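PDB 5ZHF: D-alanyl-D-alanine carboxypeptidase from Enterococcus faecalis V583, which cleaves the C-terminal D-alanine from peptidoglycan-derived pentapeptides with the help of a zinc ion, as part of vancomycin resistance. Local coordinates for residues P91-G96 / L144-N149; E105-K110 / V132-T137; L43-R48 / C211-L216. All blocks are in the same frame, centred on the assembly; numbering follows the deposited sequence.

Contact 1: residues P91-G96 / L144-N149; sequences PIVASG and LAVDIN. With ZN (zinc ion), chain C.
Asp147 and Ser95 are joined through their backbones, Asp147 N giving a nearly straight bond of 2.8 Å to Ser95 O. The carbonyl of Asp147 faces two successive amides: Ala94 N lies 2.8 Å from Asp147 O, while Ser95 N makes only a weak bond with the same oxygen. Two residues thus face one, a classic beta bulge that shifts the antiparallel register by one residue. Beyond it Ile92 and Asn149 form a hydrogen-bonded pair, with Ile92 N 2.8 Å from Asn149 O and Asn149 N 3.0 Å from Ile92 O.

The bulge leaves Ser95 and Asp147 on the same face of the sheet. There Asp147 OD1 binds zinc at 2.0 Å, and His140, His193 and a water complete the ligands seen. Asp147 CG stands anti to the carbonyl carbon (chi1 -63°), beside the backbone N; OD2 lies near Ser95 CB and forms a salt bridge with Arg98, which is gripped in turn by Ser95 OG. An aspartate suits this place because its two oxygens divide between metal and guanidinium.

The other face is apolar. Pro91 CB presses on Ile148 CG2 at 3.5 Å, a tight contact, and beta-branched Val93 and Val146 meet through their CG1 methyls at 3.9 Å. Helix 74-86 covers Pro91 and Val93, helix 157-167 covers Pro91 and Ile148, and Ile69 of strand 68-70 touches Val146. Strand 91-95 is the outermost on this side of the four-stranded sheet, and strand 145-150 pairs on its other edge with strand 193-196.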
loop_
_atom_site.group_PDB
_atom_site.type_symbol
_atom_site.label_atom_id
_atom_site.label_comp_id
_atom_site.label_asym_id
_atom_site.label_seq_id
_atom_site.Cartn_x
_atom_site.Cartn_y
_atom_site.Cartn_z
ATOM N N PRO A 91 9.079 12.723 1.137
ATOM C CA PRO A 91 7.872 11.982 1.471
ATOM C C PRO A 91 7.643 11.828 2.969
ATOM O O PRO A 91 8.537 12.084 3.775
ATOM C CB PRO A 91 8.108 10.593 0.823
ATOM C CG PRO A 91 9.593 10.499 0.667
ATOM C CD PRO A 91 10.217 11.836 0.850
ATOM N N ILE A 92 6.453 11.372 3.320
ATOM C CA ILE A 92 6.113 10.989 4.687
ATOM C C ILE A 92 5.341 9.679 4.623
ATOM O O ILE A 92 4.679 9.389 3.613
ATOM C CB ILE A 92 5.233 12.050 5.406
ATOM C CG1 ILE A 92 3.886 12.229 4.683
ATOM C CG2 ILE A 92 5.954 13.402 5.491
ATOM C CD1 ILE A 92 2.878 13.072 5.470
ATOM N N VAL A 93 5.379 8.931 5.713
ATOM C CA VAL A 93 4.553 7.731 5.846
ATOM C C VAL A 93 3.246 8.168 6.490
ATOM O O VAL A 93 3.170 8.392 7.706
ATOM C CB VAL A 93 5.227 6.630 6.670
ATOM C CG1 VAL A 93 4.284 5.418 6.805
ATOM C CG2 VAL A 93 6.571 6.221 6.063
ATOM N N ALA A 94 2.227 8.321 5.665
ATOM C CA ALA A 94 0.919 8.713 6.177
ATOM C C ALA A 94 0.255 7.567 6.964
ATOM O O ALA A 94 -0.470 7.799 7.924
ATOM C CB ALA A 94 0.043 9.199 5.031
ATOM N N SER A 95 0.506 6.314 6.564
ATOM C CA SER A 95 -0.124 5.185 7.217
ATOM C C SER A 95 0.679 3.928 6.947
ATOM O O SER A 95 0.963 3.605 5.779
ATOM C CB SER A 95 -1.547 4.971 6.686
ATOM O OG SER A 95 -2.156 3.843 7.314
ATOM N N GLY A 96 1.027 3.220 8.012
ATOM C CA GLY A 96 1.727 1.929 7.904
ATOM C C GLY A 96 0.800 0.811 8.388
ATOM O O GLY A 96 -0.279 0.571 7.831
ATOM N N LEU A 144 3.518 -4.603 5.799
ATOM C CA LEU A 144 4.325 -4.572 4.584
ATOM C C LEU A 144 3.932 -3.453 3.635
ATOM O O LEU A 144 4.581 -3.299 2.603
ATOM C CB LEU A 144 4.222 -5.920 3.837
ATOM C CG LEU A 144 4.803 -7.102 4.625
ATOM C CD1 LEU A 144 4.731 -8.375 3.796
ATOM C CD2 LEU A 144 6.238 -6.831 5.037
ATOM N N ALA A 145 2.894 -2.681 3.996
ATOM C CA ALA A 145 2.420 -1.594 3.140
ATOM C C ALA A 145 2.472 -0.271 3.835
ATOM O O ALA A 145 2.198 -0.157 5.048
ATOM C CB ALA A 145 0.995 -1.848 2.658
ATOM N N VAL A 146 2.826 0.731 3.050
ATOM C CA VAL A 146 2.843 2.104 3.517
ATOM C C VAL A 146 2.109 2.993 2.525
ATOM O O VAL A 146 2.281 2.864 1.321
ATOM C CB VAL A 146 4.276 2.628 3.780
ATOM C CG1 VAL A 146 4.848 2.016 5.049
ATOM C CG2 VAL A 146 5.199 2.388 2.597
ATOM N N ASP A 147 1.297 3.918 3.053
ATOM C CA ASP A 147 0.791 5.009 2.232
ATOM C C ASP A 147 1.764 6.132 2.370
ATOM O O ASP A 147 2.042 6.571 3.482
ATOM C CB ASP A 147 -0.599 5.451 2.663
ATOM C CG ASP A 147 -1.628 4.364 2.508
ATOM O OD1 ASP A 147 -1.511 3.505 1.598
ATOM O OD2 ASP A 147 -2.597 4.404 3.269
ATOM N N ILE A 148 2.339 6.549 1.254
ATOM C CA ILE A 148 3.397 7.521 1.253
ATOM C C ILE A 148 2.807 8.769 0.619
ATOM O O ILE A 148 2.316 8.705 -0.502
ATOM C CB ILE A 148 4.634 7.039 0.473
ATOM C CG1 ILE A 148 5.215 5.775 1.141
ATOM C CG2 ILE A 148 5.672 8.171 0.430
ATOM C CD1 ILE A 148 6.272 5.071 0.285
ATOM N N ASN A 149 2.836 9.877 1.349
ATOM C CA ASN A 149 2.393 11.164 0.810
ATOM C C ASN A 149 3.553 12.125 0.775
ATOM O O ASN A 149 4.660 11.828 1.229
ATOM C CB ASN A 149 1.256 11.716 1.674
ATOM C CG ASN A 149 -0.062 11.018 1.424
ATOM O OD1 ASN A 149 -0.300 10.435 0.355
ATOM N ND2 ASN A 149 -0.952 11.115 2.400
HETATM ZN ZN ZN C . -2.812 2.004 1.594
HETATM O O HOH W 1 -4.697 2.802 0.742
#

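Contact 2: residues E105-K110 / V132-T137; sequences EIMDEK and VAVPGT
Val132 and selenomethionine Met107 bury most of this contact, where the loop 132-137 lies against helix 100-116. Val132 turns its side chain to the helix and uses both methyls. Val132 CG1 comes down on the backbone at Met107 CA, 3.6 Å away, and also meets Ile106 CG2 at 3.9 Å, the Val132 and Ile106 side chains crossing at about a right angle. Val132 CG2 rests on the aliphatic base of Lys110, 4.0 Å from Lys110 CB. A short branched residue fits here because its two methyls can reach neighbouring turns of the helix while its CB stays close to the surface.

Met107 answers with reach. Its chain is fully extended, CG anti to the backbone N (chi1 -179°), and Met107 SE lies 3.5 Å from Val134 CA and 3.8 Å from Pro135 CD. The Met107 and Val134 side chains lie side by side, pointing the same way, and Met107 CE is 3.3 Å from Val134 CG1, closer than a usual carbon contact. The loop it meets is a type II turn from Val134 to Thr137, closed by Thr137 N and Thr137 OG1, both of which donate to Val134 O.

No hydrogen bond joins the two segments; Gln103, a substrate-binding residue earlier on the helix, bonds to Ala133 O, and Lys110 NZ turns off to Glu113. The contact is therefore held by shape and apolar burial, and sets Val132 and Ala133, which bind substrate, beside the helix that carries Gln103.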
loop_
_atom_site.group_PDB
_atom_site.type_symbol
_atom_site.label_atom_id
_atom_site.label_comp_id
_atom_site.label_asym_id
_atom_site.label_seq_id
_atom_site.Cartn_x
_atom_site.Cartn_y
_atom_site.Cartn_z
ATOM N N GLU A 105 -12.507 1.334 11.013
ATOM C CA GLU A 105 -12.824 2.759 11.135
ATOM C C GLU A 105 -12.552 3.525 9.837
ATOM O O GLU A 105 -13.346 4.389 9.437
ATOM C CB GLU A 105 -12.048 3.383 12.299
ATOM C CG GLU A 105 -12.518 2.873 13.651
ATOM C CD GLU A 105 -11.664 3.322 14.823
ATOM O OE1 GLU A 105 -10.758 4.163 14.636
ATOM O OE2 GLU A 105 -11.919 2.832 15.946
ATOM N N ILE A 106 -11.444 3.206 9.210
ATOM C CA ILE A 106 -11.113 3.828 7.961
ATOM C C ILE A 106 -12.135 3.425 6.914
ATOM O O ILE A 106 -12.561 4.237 6.172
ATOM C CB ILE A 106 -9.675 3.522 7.532
ATOM C CG1 ILE A 106 -8.740 4.184 8.507
ATOM C CG2 ILE A 106 -9.416 4.009 6.123
ATOM C CD1 ILE A 106 -7.290 3.945 8.233
HETATM N N MSE A 107 -12.537 2.156 6.901
HETATM C CA MSE A 107 -13.531 1.680 5.947
HETATM C C MSE A 107 -14.875 2.340 6.148
HETATM O O MSE A 107 -15.538 2.710 5.155
HETATM C CB MSE A 107 -13.688 0.171 6.095
HETATM C CG MSE A 107 -14.702 -0.373 5.097
HETATM SE SE MSE A 107 -14.857 -2.325 5.313
HETATM C CE MSE A 107 -16.195 -2.652 3.905
ATOM N N ASP A 108 -15.288 2.497 7.403
ATOM C CA ASP A 108 -16.546 3.117 7.751
ATOM C C ASP A 108 -16.569 4.581 7.378
ATOM O O ASP A 108 -17.556 5.082 6.955
ATOM C CB ASP A 108 -16.812 2.955 9.241
ATOM C CG ASP A 108 -17.132 1.546 9.629
ATOM O OD1 ASP A 108 -17.343 0.704 8.773
ATOM O OD2 ASP A 108 -17.186 1.305 10.815
ATOM N N GLU A 109 -15.466 5.259 7.562
ATOM C CA GLU A 109 -15.367 6.673 7.178
ATOM C C GLU A 109 -15.517 6.844 5.663
ATOM O O GLU A 109 -16.162 7.792 5.218
ATOM C CB GLU A 109 -14.081 7.324 7.720
ATOM C CG GLU A 109 -14.203 7.592 9.221
ATOM C CD GLU A 109 -12.960 8.163 9.901
ATOM O OE1 GLU A 109 -13.110 9.142 10.701
ATOM O OE2 GLU A 109 -11.842 7.627 9.666
ATOM N N LYS A 110 -14.962 5.919 4.882
ATOM C CA LYS A 110 -15.134 5.942 3.417
ATOM C C LYS A 110 -16.581 5.650 3.026
ATOM O O LYS A 110 -17.102 6.308 2.111
ATOM C CB LYS A 110 -14.180 4.964 2.711
ATOM C CG LYS A 110 -14.127 5.050 1.181
ATOM C CD LYS A 110 -13.729 6.409 0.622
ATOM C CE LYS A 110 -12.317 6.845 0.988
ATOM N NZ LYS A 110 -12.122 8.317 0.800
ATOM N N VAL A 132 -10.859 0.956 0.122
ATOM C CA VAL A 132 -10.453 0.547 1.465
ATOM C C VAL A 132 -10.930 -0.880 1.661
ATOM O O VAL A 132 -12.116 -1.168 1.507
ATOM C CB VAL A 132 -11.081 1.436 2.556
ATOM C CG1 VAL A 132 -10.600 1.020 3.951
ATOM C CG2 VAL A 132 -10.773 2.919 2.314
ATOM N N ALA A 133 -10.011 -1.756 2.045
ATOM C CA ALA A 133 -10.302 -3.178 2.159
ATOM C C ALA A 133 -11.092 -3.492 3.432
ATOM O O ALA A 133 -10.964 -2.782 4.449
ATOM C CB ALA A 133 -8.999 -3.953 2.115
ATOM N N VAL A 134 -11.915 -4.547 3.398
ATOM C CA VAL A 134 -12.617 -4.958 4.618
ATOM C C VAL A 134 -11.564 -5.469 5.591
ATOM O O VAL A 134 -10.558 -6.051 5.158
ATOM C CB VAL A 134 -13.751 -6.018 4.407
ATOM C CG1 VAL A 134 -14.759 -5.556 3.350
ATOM C CG2 VAL A 134 -13.211 -7.393 4.077
ATOM N N PRO A 135 -11.778 -5.265 6.895
ATOM C CA PRO A 135 -10.776 -5.781 7.828
ATOM C C PRO A 135 -10.454 -7.258 7.613
ATOM O O PRO A 135 -11.340 -8.078 7.330
ATOM C CB PRO A 135 -11.411 -5.524 9.198
ATOM C CG PRO A 135 -12.298 -4.361 8.966
ATOM C CD PRO A 135 -12.880 -4.600 7.614
ATOM N N GLY A 136 -9.167 -7.565 7.698
ATOM C CA GLY A 136 -8.639 -8.885 7.382
ATOM C C GLY A 136 -8.119 -9.043 5.980
ATOM O O GLY A 136 -7.461 -10.038 5.695
ATOM N N THR A 137 -8.406 -8.081 5.087
ATOM C CA THR A 137 -7.983 -8.163 3.708
ATOM C C THR A 137 -7.151 -6.965 3.270
ATOM O O THR A 137 -6.917 -6.818 2.082
ATOM C CB THR A 137 -9.193 -8.313 2.753
ATOM O OG1 THR A 137 -10.010 -7.132 2.776
ATOM C CG2 THR A 137 -10.036 -9.497 3.166
#

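Contact 3: residues L43-R48 / C211-L216; sequences LILVNR and CLEEYL
Asn47 CG lies between its backbone N and carbonyl carbon (chi1 65°), and Glu213 bends at chi2 (85°), which turns its CD off the extended path; the two ends meet tip to tip. Asn47 ND2 donates to Glu213 OE2 at 3.1 Å, a fairly straight bond that uses the anti lone pair of the carboxylate oxygen. The amide and carboxylate planes are nearly coplanar, 10° apart. Each group has a further partner: Glu213 OE2 forms a salt bridge with Arg176, and Asn47 OD1 accepts from Gln49 N. Glutamate suits a place shared by an amide and a guanidinium, and asparagine can donate on one side while accepting on the other.

Beside this polar end lie leucines, whose branched ends supply the methyls that cover the apolar side of the helix. Leu45 and Leu216 slide past each other in opposite directions, with Leu216 CD1 3.7 Å from Leu45 CB and also 3.7 Å from Leu43 O. Leu45 CD1 reaches Leu212 CD2 at 4.1 Å, and the Leu45 side chain crosses that of Glu213 at about a right angle. Farther along, Leu43 CD2 approaches Tyr215 CE2 obliquely at 4.1 Å, near Ala201 of helix 199-208, which touches both residues.

The helix starts just after Cys211, its N-cap residue, whose backbone N bonds to Glu214 OE1. Leu212, Tyr215 and Leu216 give this short helix an apolar side, spaced as expected of an amphipathic helix, with Glu213 at its border. Such a helix packed on an irregular segment here joins the N-terminal part of the modelled chain to its C-terminal helix 212-218, away from the zinc site.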
loop_
_atom_site.group_PDB
_atom_site.type_symbol
_atom_site.label_atom_id
_atom_site.label_comp_id
_atom_site.label_asym_id
_atom_site.label_seq_id
_atom_site.Cartn_x
_atom_site.Cartn_y
_atom_site.Cartn_z
ATOM N N LEU A 43 6.330 -12.216 -0.341
ATOM C CA LEU A 43 5.430 -12.360 -1.483
ATOM C C LEU A 43 4.021 -12.785 -1.074
ATOM O O LEU A 43 3.199 -13.107 -1.948
ATOM C CB LEU A 43 6.012 -13.360 -2.486
ATOM C CG LEU A 43 7.151 -12.869 -3.356
ATOM C CD1 LEU A 43 7.601 -14.018 -4.258
ATOM C CD2 LEU A 43 6.736 -11.663 -4.189
ATOM N N ILE A 44 3.715 -12.757 0.222
ATOM C CA ILE A 44 2.395 -13.081 0.702
ATOM C C ILE A 44 1.299 -12.241 0.013
ATOM O O ILE A 44 1.443 -11.029 -0.140
ATOM C CB ILE A 44 2.290 -13.002 2.246
ATOM C CG1 ILE A 44 0.944 -13.578 2.703
ATOM C CG2 ILE A 44 2.522 -11.585 2.764
ATOM C CD1 ILE A 44 0.821 -13.748 4.211
ATOM N N LEU A 45 0.268 -12.919 -0.478
ATOM C CA LEU A 45 -0.833 -12.270 -1.156
ATOM C C LEU A 45 -1.975 -11.996 -0.196
ATOM O O LEU A 45 -2.540 -12.923 0.400
ATOM C CB LEU A 45 -1.296 -13.137 -2.330
ATOM C CG LEU A 45 -2.385 -12.525 -3.220
ATOM C CD1 LEU A 45 -1.946 -11.175 -3.783
ATOM C CD2 LEU A 45 -2.754 -13.469 -4.359
ATOM N N VAL A 46 -2.324 -10.707 -0.032
ATOM C CA VAL A 46 -3.477 -10.292 0.762
ATOM C C VAL A 46 -4.374 -9.427 -0.117
ATOM O O VAL A 46 -3.950 -8.399 -0.639
ATOM C CB VAL A 46 -3.085 -9.532 2.054
ATOM C CG1 VAL A 46 -4.312 -8.988 2.775
ATOM C CG2 VAL A 46 -2.311 -10.472 2.964
ATOM N N ASN A 47 -5.613 -9.853 -0.268
ATOM C CA ASN A 47 -6.611 -9.143 -1.038
ATOM C C ASN A 47 -7.980 -9.647 -0.634
ATOM O O ASN A 47 -8.069 -10.367 0.290
ATOM C CB ASN A 47 -6.377 -9.203 -2.538
ATOM C CG ASN A 47 -6.500 -10.591 -3.130
ATOM O OD1 ASN A 47 -7.018 -11.500 -2.552
ATOM N ND2 ASN A 47 -6.027 -10.715 -4.316
ATOM N N ARG A 48 -9.035 -9.281 -1.334
ATOM C CA ARG A 48 -10.383 -9.785 -0.973
ATOM C C ARG A 48 -10.529 -11.320 -1.026
ATOM O O ARG A 48 -11.313 -11.895 -0.344
ATOM C CB ARG A 48 -11.432 -9.061 -1.780
ATOM C CG ARG A 48 -11.207 -7.573 -1.715
ATOM C CD ARG A 48 -12.439 -6.786 -2.084
ATOM N NE ARG A 48 -12.750 -6.790 -3.501
ATOM C CZ ARG A 48 -12.413 -5.820 -4.335
ATOM N NH1 ARG A 48 -12.731 -5.882 -5.621
ATOM N NH2 ARG A 48 -11.787 -4.772 -3.863
ATOM N N CYS A 211 0.888 -6.292 -11.961
ATOM C CA CYS A 211 0.481 -6.208 -10.565
ATOM C C CYS A 211 0.889 -7.513 -9.872
ATOM O O CYS A 211 1.280 -8.482 -10.529
ATOM C CB CYS A 211 -1.022 -5.940 -10.432
ATOM S SG CYS A 211 -2.143 -7.243 -11.037
ATOM N N LEU A 212 0.840 -7.513 -8.547
ATOM C CA LEU A 212 1.306 -8.634 -7.761
ATOM C C LEU A 212 0.571 -9.950 -8.092
ATOM O O LEU A 212 1.200 -11.005 -8.235
ATOM C CB LEU A 212 1.182 -8.319 -6.275
ATOM C CG LEU A 212 1.741 -9.383 -5.322
ATOM C CD1 LEU A 212 3.203 -9.714 -5.608
ATOM C CD2 LEU A 212 1.531 -8.942 -3.877
ATOM N N GLU A 213 -0.742 -9.864 -8.245
ATOM C CA GLU A 213 -1.545 -11.036 -8.576
ATOM C C GLU A 213 -1.062 -11.740 -9.851
ATOM O O GLU A 213 -0.964 -12.976 -9.874
ATOM C CB GLU A 213 -3.013 -10.660 -8.719
ATOM C CG GLU A 213 -3.735 -10.391 -7.421
ATOM C CD GLU A 213 -3.597 -8.966 -6.882
ATOM O OE1 GLU A 213 -2.872 -8.114 -7.491
ATOM O OE2 GLU A 213 -4.211 -8.708 -5.829
ATOM N N GLU A 214 -0.775 -10.954 -10.890
ATOM C CA GLU A 214 -0.253 -11.471 -12.176
ATOM C C GLU A 214 1.099 -12.121 -11.997
ATOM O O GLU A 214 1.346 -13.215 -12.532
ATOM C CB GLU A 214 -0.097 -10.343 -13.197
ATOM C CG GLU A 214 -1.389 -9.785 -13.729
ATOM C CD GLU A 214 -1.155 -8.608 -14.665
ATOM O OE1 GLU A 214 -0.546 -7.614 -14.230
ATOM O OE2 GLU A 214 -1.566 -8.673 -15.841
ATOM N N TYR A 215 1.977 -11.450 -11.242
ATOM C CA TYR A 215 3.310 -11.969 -10.980
ATOM C C TYR A 215 3.242 -13.341 -10.314
ATOM O O TYR A 215 3.934 -14.287 -10.732
ATOM C CB TYR A 215 4.093 -11.004 -10.089
ATOM C CG TYR A 215 5.492 -11.459 -9.779
ATOM C CD1 TYR A 215 6.483 -11.416 -10.753
ATOM C CD2 TYR A 215 5.828 -11.938 -8.516
ATOM C CE1 TYR A 215 7.766 -11.815 -10.473
ATOM C CE2 TYR A 215 7.113 -12.357 -8.236
ATOM C CZ TYR A 215 8.074 -12.275 -9.215
ATOM O OH TYR A 215 9.358 -12.663 -8.970
ATOM N N LEU A 216 2.426 -13.435 -9.274
ATOM C CA LEU A 216 2.275 -14.678 -8.528
ATOM C C LEU A 216 1.641 -15.766 -9.382
ATOM O O LEU A 216 2.087 -16.903 -9.331
ATOM C CB LEU A 216 1.474 -14.478 -7.247
ATOM C CG LEU A 216 2.178 -13.569 -6.231
ATOM C CD1 LEU A 216 1.255 -13.280 -5.060
ATOM C CD2 LEU A 216 3.523 -14.144 -5.780
#

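Overall arrangement
From the N terminus, residues 43-48 come first and meet their partner only near the C terminus, so contact 3 closes a loop around nearly the whole modelled chain and around both other contacts. Contact 1 follows, closing strand 91-95 onto strand 145-150. Within that span the chain makes helices 100-116 and 121-128, and contact 2 ties the first of these to the loop before strand 145-150. The three loops therefore nest without crossing. Contact 3 touches both others: Ile44 packs on Leu144 of contact 1, and Asn47 lies against Thr137 of contact 2. Together they join the terminal segments, the substrate-binding loop and the zinc-bearing sheet.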